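PDB 2PYX: tryptophan halogenase from Shewanella frigidimarina, which probably acts as a flavin-dependent halogenase of the tryptophan halogenase family, binding FAD and chlorinating or otherwise halogenating an aromatic substrate such as tryptophan. Local coordinates for residues C84-Q90 with N167-N173; Y127-H131 with T476-T480; D208-L212 with G222-I226. All blocks are in the same frame, centred on the assembly; numbering follows the deposited sequence. Where two conformers were deposited one is given.

Contact 1: residues C84-Q90 with N167-N173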
loop_
_atom_site.group_PDB
_atom_site.type_symbol
_atom_site.label_atom_id
_atom_site.label_comp_id
_atom_site.label_asym_id
_atom_site.label_seq_id
_atom_site.Cartn_x
_atom_site.Cartn_y
_atom_site.Cartn_z
ATOM N N CYS A 84 4.778 -12.976 11.612
ATOM C CA CYS A 84 3.836 -12.581 10.567
ATOM C C CYS A 84 4.155 -13.180 9.200
ATOM O O CYS A 84 3.615 -12.718 8.180
ATOM C CB CYS A 84 3.774 -11.047 10.483
ATOM S SG CYS A 84 3.293 -10.339 12.067
ATOM N N ASP A 85 5.038 -14.177 9.181
ATOM C CA ASP A 85 5.466 -14.828 7.943
ATOM C C ASP A 85 5.893 -13.783 6.918
ATOM O O ASP A 85 5.476 -13.817 5.774
ATOM C CB ASP A 85 4.338 -15.719 7.392
ATOM C CG ASP A 85 4.829 -16.752 6.379
ATOM O OD1 ASP A 85 6.052 -16.950 6.250
ATOM O OD2 ASP A 85 3.976 -17.381 5.723
ATOM N N ALA A 86 6.737 -12.865 7.339
ATOM C CA ALA A 86 7.089 -11.729 6.489
ATOM C C ALA A 86 8.374 -11.943 5.687
ATOM O O ALA A 86 9.265 -12.705 6.079
ATOM C CB ALA A 86 7.235 -10.491 7.327
ATOM N N SER A 87 8.425 -11.285 4.531
ATOM C CA SER A 87 9.650 -11.142 3.755
ATOM C C SER A 87 9.789 -9.665 3.364
ATOM O O SER A 87 8.865 -8.850 3.559
ATOM C CB SER A 87 9.638 -12.042 2.514
ATOM O OG SER A 87 10.904 -12.057 1.872
ATOM N N PHE A 88 10.950 -9.293 2.814
ATOM C CA PHE A 88 11.236 -7.913 2.436
ATOM C C PHE A 88 10.737 -7.635 1.052
ATOM O O PHE A 88 11.003 -8.401 0.140
ATOM C CB PHE A 88 12.745 -7.647 2.498
ATOM C CG PHE A 88 13.339 -7.999 3.821
ATOM C CD1 PHE A 88 13.130 -7.194 4.927
ATOM C CD2 PHE A 88 14.054 -9.163 3.972
ATOM C CE1 PHE A 88 13.664 -7.562 6.155
ATOM C CE2 PHE A 88 14.568 -9.532 5.200
ATOM C CZ PHE A 88 14.370 -8.734 6.278
ATOM N N LYS A 89 10.070 -6.491 0.895
ATOM C CA LYS A 89 9.564 -6.041 -0.407
ATOM C C LYS A 89 10.292 -4.752 -0.792
ATOM O O LYS A 89 10.268 -3.791 -0.039
ATOM C CB LYS A 89 8.065 -5.767 -0.301
ATOM C CG LYS A 89 7.450 -5.122 -1.524
ATOM C CD LYS A 89 6.001 -4.747 -1.295
ATOM C CE LYS A 89 5.478 -3.928 -2.441
ATOM N NZ LYS A 89 4.151 -3.357 -2.065
ATOM N N GLN A 90 10.906 -4.720 -1.965
ATOM C CA GLN A 90 11.672 -3.572 -2.454
ATOM C C GLN A 90 11.033 -2.790 -3.590
ATOM O O GLN A 90 11.647 -1.878 -4.153
ATOM C CB GLN A 90 13.088 -4.027 -2.841
ATOM C CG GLN A 90 13.880 -4.423 -1.620
ATOM C CD GLN A 90 15.294 -4.779 -1.978
ATOM O OE1 GLN A 90 16.104 -3.908 -2.320
ATOM N NE2 GLN A 90 15.592 -6.071 -1.937
ATOM N N ASN A 167 15.833 1.103 0.563
ATOM C CA ASN A 167 14.536 1.208 1.264
ATOM C C ASN A 167 13.649 0.018 0.952
ATOM O O ASN A 167 13.650 -0.511 -0.171
ATOM C CB ASN A 167 13.803 2.509 0.898
ATOM C CG ASN A 167 12.834 2.997 1.985
ATOM O OD1 ASN A 167 12.694 2.367 3.028
ATOM N ND2 ASN A 167 12.207 4.144 1.753
ATOM N N TYR A 168 12.874 -0.372 1.949
ATOM C CA TYR A 168 12.055 -1.557 1.860
ATOM C C TYR A 168 10.802 -1.440 2.689
ATOM O O TYR A 168 10.752 -0.698 3.663
ATOM C CB TYR A 168 12.827 -2.812 2.280
ATOM C CG TYR A 168 13.177 -2.932 3.744
ATOM C CD1 TYR A 168 14.365 -2.380 4.250
ATOM C CD2 TYR A 168 12.367 -3.623 4.631
ATOM C CE1 TYR A 168 14.693 -2.493 5.576
ATOM C CE2 TYR A 168 12.690 -3.742 5.957
ATOM C CZ TYR A 168 13.848 -3.162 6.445
ATOM O OH TYR A 168 14.173 -3.302 7.788
ATOM N N GLY A 169 9.774 -2.151 2.220
ATOM C CA GLY A 169 8.617 -2.531 3.031
ATOM C C GLY A 169 8.582 -4.051 3.143
ATOM O O GLY A 169 9.613 -4.725 3.064
ATOM N N TYR A 170 7.382 -4.595 3.285
ATOM C CA TYR A 170 7.213 -6.015 3.536
ATOM C C TYR A 170 6.142 -6.686 2.673
ATOM O O TYR A 170 5.214 -6.051 2.187
ATOM C CB TYR A 170 6.851 -6.269 5.002
ATOM C CG TYR A 170 7.797 -5.618 6.002
ATOM C CD1 TYR A 170 8.977 -6.249 6.382
ATOM C CD2 TYR A 170 7.471 -4.398 6.574
ATOM C CE1 TYR A 170 9.825 -5.665 7.314
ATOM C CE2 TYR A 170 8.312 -3.788 7.481
ATOM C CZ TYR A 170 9.486 -4.436 7.852
ATOM O OH TYR A 170 10.310 -3.841 8.783
ATOM N N HIS A 171 6.295 -7.999 2.535
ATOM C CA HIS A 171 5.184 -8.907 2.257
ATOM C C HIS A 171 4.872 -9.606 3.580
ATOM O O HIS A 171 5.803 -10.020 4.283
ATOM C CB HIS A 171 5.591 -9.952 1.225
ATOM C CG HIS A 171 5.936 -9.389 -0.115
ATOM N ND1 HIS A 171 7.091 -9.727 -0.791
ATOM C CD2 HIS A 171 5.257 -8.541 -0.926
ATOM C CE1 HIS A 171 7.114 -9.088 -1.949
ATOM N NE2 HIS A 171 6.014 -8.362 -2.055
ATOM N N LEU A 172 3.589 -9.747 3.903
ATOM C CA LEU A 172 3.200 -10.288 5.208
ATOM C C LEU A 172 1.888 -11.055 5.133
ATOM O O LEU A 172 1.139 -10.912 4.174
ATOM C CB LEU A 172 3.111 -9.154 6.257
ATOM C CG LEU A 172 2.149 -7.976 5.977
ATOM C CD1 LEU A 172 0.664 -8.266 6.292
ATOM C CD2 LEU A 172 2.555 -6.711 6.741
ATOM N N ASN A 173 1.642 -11.859 6.161
ATOM C CA ASN A 173 0.329 -12.496 6.380
ATOM C C ASN A 173 -0.489 -11.538 7.260
ATOM O O ASN A 173 -0.136 -11.306 8.428
ATOM C CB ASN A 173 0.563 -13.838 7.079
ATOM C CG ASN A 173 -0.724 -14.573 7.442
ATOM O OD1 ASN A 173 -1.696 -13.988 7.933
ATOM N ND2 ASN A 173 -0.688 -15.910 7.281
HETATM O O HOH W 1 1.481 -17.250 6.023
HETATM O O HOH W 2 9.919 -10.814 -0.560
#
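Lys-89 lays its CB over the centre of one face of the His-171 imidazole, a CH-pi contact with CB 3.8 Å from the ring centroid. CG and CD then run on past NE2. A water lies in the plane of the same ring at its ND1 edge and also donates to Phe-88 O, while NE2 is hydrogen-bonded to Thr-274 OG1. On the other face of the sheet the edge of Phe-88 meets the face of Tyr-168 in a T-shaped stack, planes at 88°, with Phe-88 CD1 3.6 Å from Tyr-168 CE2; Tyr-170 CE1 lies in plane at the edge of the Tyr-168 ring. Strands 87-89 and 169-172 pair antiparallel within the large mixed sheet of this tryptophan halogenase family fold: Ser-87 and His-171 exchange two backbone hydrogen bonds, as do Lys-89 and Gly-169. Lys-89, the predicted active-site lysine, has CG anti to its backbone N (chi1 172°) and an extended chain, which leads NZ away from the imidazole to the backbone O of Thr-62. Replacing His-171 by alanine is likely to uncover the Lys-89 methylenes and to cost Thr-274 OG1 its NE2 partner. At the far end Asn-173 N is hydrogen-bonded to Cys-84 O at 3.0 Å.

Contact 2: residues Y127-H131 with T476-T480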
loop_
_atom_site.group_PDB
_atom_site.type_symbol
_atom_site.label_atom_id
_atom_site.label_comp_id
_atom_site.label_asym_id
_atom_site.label_seq_id
_atom_site.Cartn_x
_atom_site.Cartn_y
_atom_site.Cartn_z
ATOM N N TYR A 127 18.123 14.308 -17.170
ATOM C CA TYR A 127 19.500 13.986 -17.604
ATOM C C TYR A 127 19.643 12.565 -18.128
ATOM O O TYR A 127 20.544 12.284 -18.927
ATOM C CB TYR A 127 20.492 14.297 -16.452
ATOM C CG TYR A 127 20.427 15.771 -16.096
ATOM C CD1 TYR A 127 21.210 16.722 -16.767
ATOM C CD2 TYR A 127 19.509 16.245 -15.158
ATOM C CE1 TYR A 127 21.069 18.095 -16.499
ATOM C CE2 TYR A 127 19.384 17.619 -14.877
ATOM C CZ TYR A 127 20.193 18.535 -15.546
ATOM O OH TYR A 127 20.004 19.879 -15.245
ATOM N N TRP A 128 18.778 11.659 -17.659
ATOM C CA TRP A 128 18.751 10.307 -18.166
ATOM C C TRP A 128 18.079 10.226 -19.546
ATOM O O TRP A 128 18.449 9.418 -20.392
ATOM C CB TRP A 128 18.062 9.355 -17.154
ATOM C CG TRP A 128 17.593 8.130 -17.826
ATOM C CD1 TRP A 128 18.336 7.031 -18.151
ATOM C CD2 TRP A 128 16.298 7.904 -18.366
ATOM N NE1 TRP A 128 17.568 6.130 -18.804
ATOM C CE2 TRP A 128 16.311 6.653 -18.983
ATOM C CE3 TRP A 128 15.121 8.667 -18.400
ATOM C CZ2 TRP A 128 15.188 6.127 -19.611
ATOM C CZ3 TRP A 128 14.019 8.134 -19.001
ATOM C CH2 TRP A 128 14.048 6.895 -19.600
ATOM N N LEU A 129 17.078 11.070 -19.763
ATOM C CA LEU A 129 16.202 10.943 -20.903
ATOM C C LEU A 129 16.915 10.755 -22.263
ATOM O O LEU A 129 16.504 9.896 -23.061
ATOM C CB LEU A 129 15.249 12.145 -20.878
ATOM C CG LEU A 129 13.974 12.093 -21.682
ATOM C CD1 LEU A 129 13.105 10.921 -21.283
ATOM C CD2 LEU A 129 13.251 13.425 -21.513
ATOM N N PRO A 130 17.970 11.552 -22.547
ATOM C CA PRO A 130 18.658 11.326 -23.829
ATOM C C PRO A 130 19.243 9.924 -24.002
ATOM O O PRO A 130 19.568 9.536 -25.126
ATOM C CB PRO A 130 19.790 12.369 -23.825
ATOM C CG PRO A 130 19.378 13.393 -22.831
ATOM C CD PRO A 130 18.593 12.643 -21.777
ATOM N N HIS A 131 19.358 9.162 -22.912
ATOM C CA HIS A 131 20.054 7.863 -22.917
ATOM C C HIS A 131 19.107 6.679 -22.818
ATOM O O HIS A 131 19.531 5.551 -22.602
ATOM C CB HIS A 131 21.066 7.875 -21.780
ATOM C CG HIS A 131 21.972 9.059 -21.834
ATOM N ND1 HIS A 131 22.947 9.188 -22.801
ATOM C CD2 HIS A 131 21.991 10.210 -21.119
ATOM C CE1 HIS A 131 23.547 10.358 -22.655
ATOM N NE2 HIS A 131 22.987 10.996 -21.641
ATOM N N THR A 476 9.320 11.562 -23.919
ATOM C CA THR A 476 9.274 12.953 -23.482
ATOM C C THR A 476 10.297 13.710 -24.318
ATOM O O THR A 476 11.431 13.236 -24.505
ATOM C CB THR A 476 9.598 13.075 -22.001
ATOM O OG1 THR A 476 8.567 12.422 -21.254
ATOM C CG2 THR A 476 9.693 14.480 -21.550
ATOM N N GLN A 477 9.883 14.860 -24.836
ATOM C CA GLN A 477 10.765 15.751 -25.591
ATOM C C GLN A 477 12.002 16.090 -24.785
ATOM O O GLN A 477 11.908 16.420 -23.590
ATOM C CB GLN A 477 9.993 17.021 -25.980
ATOM C CG GLN A 477 10.719 18.026 -26.877
ATOM C CD GLN A 477 9.768 18.989 -27.498
ATOM O OE1 GLN A 477 9.266 19.880 -26.835
ATOM N NE2 GLN A 477 9.492 18.814 -28.788
ATOM N N LEU A 478 13.177 16.020 -25.407
ATOM C CA LEU A 478 14.417 16.303 -24.663
ATOM C C LEU A 478 14.530 17.773 -24.282
ATOM O O LEU A 478 14.175 18.651 -25.067
ATOM C CB LEU A 478 15.642 15.900 -25.476
ATOM C CG LEU A 478 15.742 14.473 -25.972
ATOM C CD1 LEU A 478 17.124 14.303 -26.585
ATOM C CD2 LEU A 478 15.550 13.492 -24.853
ATOM N N PRO A 479 15.005 18.043 -23.055
ATOM C CA PRO A 479 15.366 19.405 -22.655
ATOM C C PRO A 479 16.381 20.004 -23.608
ATOM O O PRO A 479 17.242 19.287 -24.126
ATOM C CB PRO A 479 16.024 19.212 -21.294
ATOM C CG PRO A 479 15.475 17.957 -20.792
ATOM C CD PRO A 479 15.208 17.076 -21.957
ATOM N N THR A 480 16.270 21.305 -23.799
ATOM C CA THR A 480 17.220 22.062 -24.618
ATOM C C THR A 480 18.033 22.943 -23.675
ATOM O O THR A 480 17.671 23.149 -22.512
ATOM C CB THR A 480 16.516 22.962 -25.665
ATOM O OG1 THR A 480 15.831 24.039 -25.022
ATOM C CG2 THR A 480 15.556 22.162 -26.483
#
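Leu-129 pushes its branched end against the backbone and side chain of Thr-476, and this is the tight part of the contact. In the modelled conformer, to which all its distances refer, Leu-129 CD2 lies 3.5 Å from Thr-476 O and 3.7 Å from Thr-476 CB, and it touches CG2 of the same threonine at a similar distance; the two side chains cross at about a right angle. With its CG anti to the backbone N (chi1 -162°), Leu-129 reaches straight across to the loop. Leu-478 comes in from another side, its CD2 3.8 Å from Leu-129 CG, and the ring of Pro-479 adds its CD at 4.2 Å from Leu-129 CD2. One leucine is thus held by Thr-476, Leu-478, Pro-479 and the backbone O of Gln-477, entirely through apolar and van der Waals contact. Thr-476 directs its hydroxyl to other partners: OG1 is hydrogen-bonded to Tyr-470 OH and to the carbonyl of Trp-443.

The solvent side is looser. Pro-130, Leu-478 and Pro-479 are all exposed, and there the packing thins to Pro-130 CB against Leu-478 CD1 at 4.3 Å. Leu-478 therefore spans both regions: CD2 sits between Leu-129 CG and Pro-130 N, while CD1 meets Pro-130 CB.

The contact is plain packing away from the predicted substrate and FAD sites. It joins helix 125-128 and the 3-10 segment 129-130 to the irregular loop between helices 462-471 and 484-507. Behind it Trp-128 meets the ring of Tyr-470 from helix 462-471 and touches Phe-494, while Tyr-127 rests on Met-486, Gln-487 and Ala-490 of helix 484-507.

Contact 3: residues D208-L212 with G222-I226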
loop_
_atom_site.group_PDB
_atom_site.type_symbol
_atom_site.label_atom_id
_atom_site.label_comp_id
_atom_site.label_asym_id
_atom_site.label_seq_id
_atom_site.Cartn_x
_atom_site.Cartn_y
_atom_site.Cartn_z
ATOM N N ASP A 208 -24.103 13.617 15.983
ATOM C CA ASP A 208 -22.899 12.831 16.302
ATOM C C ASP A 208 -23.290 11.490 16.885
ATOM O O ASP A 208 -24.340 11.351 17.518
ATOM C CB ASP A 208 -22.005 13.523 17.338
ATOM C CG ASP A 208 -21.309 14.742 16.832
ATOM O OD1 ASP A 208 -21.301 15.015 15.594
ATOM O OD2 ASP A 208 -20.759 15.460 17.710
ATOM N N ILE A 209 -22.416 10.499 16.729
ATOM C CA ILE A 209 -22.564 9.239 17.460
ATOM C C ILE A 209 -22.167 9.487 18.924
ATOM O O ILE A 209 -21.178 10.170 19.223
ATOM C CB ILE A 209 -21.692 8.125 16.875
ATOM C CG1 ILE A 209 -22.028 7.914 15.395
ATOM C CG2 ILE A 209 -21.870 6.846 17.661
ATOM C CD1 ILE A 209 -21.073 7.010 14.690
ATOM N N GLU A 210 -23.007 9.002 19.831
ATOM C CA GLU A 210 -22.830 9.183 21.274
ATOM C C GLU A 210 -22.403 7.887 21.945
ATOM O O GLU A 210 -21.550 7.860 22.826
ATOM C CB GLU A 210 -24.166 9.634 21.859
ATOM C CG GLU A 210 -24.212 9.709 23.336
ATOM C CD GLU A 210 -25.565 10.176 23.771
ATOM O OE1 GLU A 210 -25.762 11.406 23.775
ATOM O OE2 GLU A 210 -26.435 9.308 24.022
ATOM N N LYS A 211 -23.001 6.791 21.545
ATOM C CA LYS A 211 -22.726 5.535 22.178
ATOM C C LYS A 211 -23.180 4.386 21.319
ATOM O O LYS A 211 -23.967 4.560 20.379
ATOM C CB LYS A 211 -23.351 5.467 23.586
ATOM C CG LYS A 211 -24.852 5.456 23.591
ATOM C CD LYS A 211 -25.379 5.586 25.009
ATOM C CE LYS A 211 -26.897 5.697 25.048
ATOM N NZ LYS A 211 -27.341 6.027 26.455
ATOM N N LEU A 212 -22.617 3.219 21.606
ATOM C CA LEU A 212 -22.988 1.990 20.951
ATOM C C LEU A 212 -23.622 1.085 21.976
ATOM O O LEU A 212 -23.148 1.004 23.094
ATOM C CB LEU A 212 -21.781 1.289 20.349
ATOM C CG LEU A 212 -20.948 2.152 19.422
ATOM C CD1 LEU A 212 -19.776 1.322 18.936
ATOM C CD2 LEU A 212 -21.773 2.644 18.239
ATOM N N GLY A 222 -18.556 6.972 23.775
ATOM C CA GLY A 222 -17.313 7.569 23.328
ATOM C C GLY A 222 -17.543 8.898 22.652
ATOM O O GLY A 222 -18.698 9.324 22.439
ATOM N N GLN A 223 -16.426 9.533 22.291
ATOM C CA GLN A 223 -16.415 10.867 21.721
ATOM C C GLN A 223 -15.985 10.882 20.251
ATOM O O GLN A 223 -16.299 11.831 19.521
ATOM C CB GLN A 223 -15.477 11.759 22.507
ATOM C CG GLN A 223 -15.938 12.057 23.941
ATOM C CD GLN A 223 -14.860 12.722 24.686
ATOM O OE1 GLN A 223 -13.896 12.089 25.125
ATOM N NE2 GLN A 223 -14.980 14.030 24.827
ATOM N N LEU A 224 -15.238 9.857 19.850
ATOM C CA LEU A 224 -14.730 9.752 18.506
ATOM C C LEU A 224 -14.809 8.281 18.169
ATOM O O LEU A 224 -14.366 7.434 18.958
ATOM C CB LEU A 224 -13.286 10.225 18.449
ATOM C CG LEU A 224 -12.708 10.305 17.050
ATOM C CD1 LEU A 224 -13.355 11.354 16.177
ATOM C CD2 LEU A 224 -11.221 10.570 17.175
ATOM N N PHE A 225 -15.409 7.968 17.024
ATOM C CA PHE A 225 -15.642 6.607 16.593
ATOM C C PHE A 225 -14.868 6.322 15.310
ATOM O O PHE A 225 -14.963 7.112 14.360
ATOM C CB PHE A 225 -17.135 6.397 16.384
ATOM C CG PHE A 225 -17.888 6.434 17.658
ATOM C CD1 PHE A 225 -18.258 7.636 18.232
ATOM C CD2 PHE A 225 -18.150 5.237 18.348
ATOM C CE1 PHE A 225 -18.918 7.659 19.489
ATOM C CE2 PHE A 225 -18.813 5.292 19.596
ATOM C CZ PHE A 225 -19.180 6.464 20.138
ATOM N N ILE A 226 -14.129 5.213 15.275
ATOM C CA ILE A 226 -13.332 4.893 14.116
ATOM C C ILE A 226 -14.013 3.738 13.438
ATOM O O ILE A 226 -14.185 2.666 14.051
ATOM C CB ILE A 226 -11.900 4.494 14.484
ATOM C CG1 ILE A 226 -11.263 5.426 15.497
ATOM C CG2 ILE A 226 -11.071 4.352 13.212
ATOM C CD1 ILE A 226 -11.257 6.839 15.136
HETATM O O HOH W 3 -20.123 11.969 21.033
#
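Phe-225 and Ile-209 pack one sheet of the Rossmann-type region predicted to bind FAD against another: strand 224-227 belongs to its mixed sheet, strand 209-214 to a small antiparallel sheet beside it. Their short segments run at 64° to each other. From CB, Phe-225 turns CG anti to the carbonyl carbon (chi1 -68°), which sends the ring toward strand 209-212. Phe-225 CG is 4.0 Å from Ile-209 CG2. On one flank Phe-225 CD1 meets Ile-209 CB, and Phe-225 CE1 lies 3.4 Å from Ile-209 O; on the other, Phe-225 CE2 touches Leu-212 CG at 3.8 Å. The tip, CZ, has Glu-210 O at the ring edge. Over the centre of one face sits Ile-209 CG2, in a CH-pi contact that brings it 3.6 Å from Phe-225 CE1. Ile-11 and Leu-235 also touch this phenylalanine. Glu-210 and Lys-211 form a classic beta bulge opposite Ile-202 of strand 198-203. Leu-212 also lies close to Val-198, a predicted FAD-binding residue. Between the backbones, water 3 donates to Ile-209 O and weakly to Gly-222 O. The direct polar link between the segments is long but straight: Gly-222 N to Glu-210 O, 3.3 Å, with 170° at the hydrogen.

How the contacts relate
The three contacts are spread along a single chain and do not touch one another. Contact 1 lies nearest the middle, about 35 Å from each of the others between centres, while contacts 2 and 3 are on opposite sides of the chain's centre, about 55 Å apart between centres. Contact 1 belongs to the large mixed sheet; contact 3 joins the six-stranded sheet to the three-stranded one; contact 2 ties a helix to a loop of the helical C-terminal part. Along the chain, contact 1 closes before contact 3 opens, contacts 1 and 2 interleave, and contact 3 is nested within contact 2. Different sheets thus probably bring the predicted catalytic lysine and flavin-binding region into one fold, while contact 2 packs the periphery.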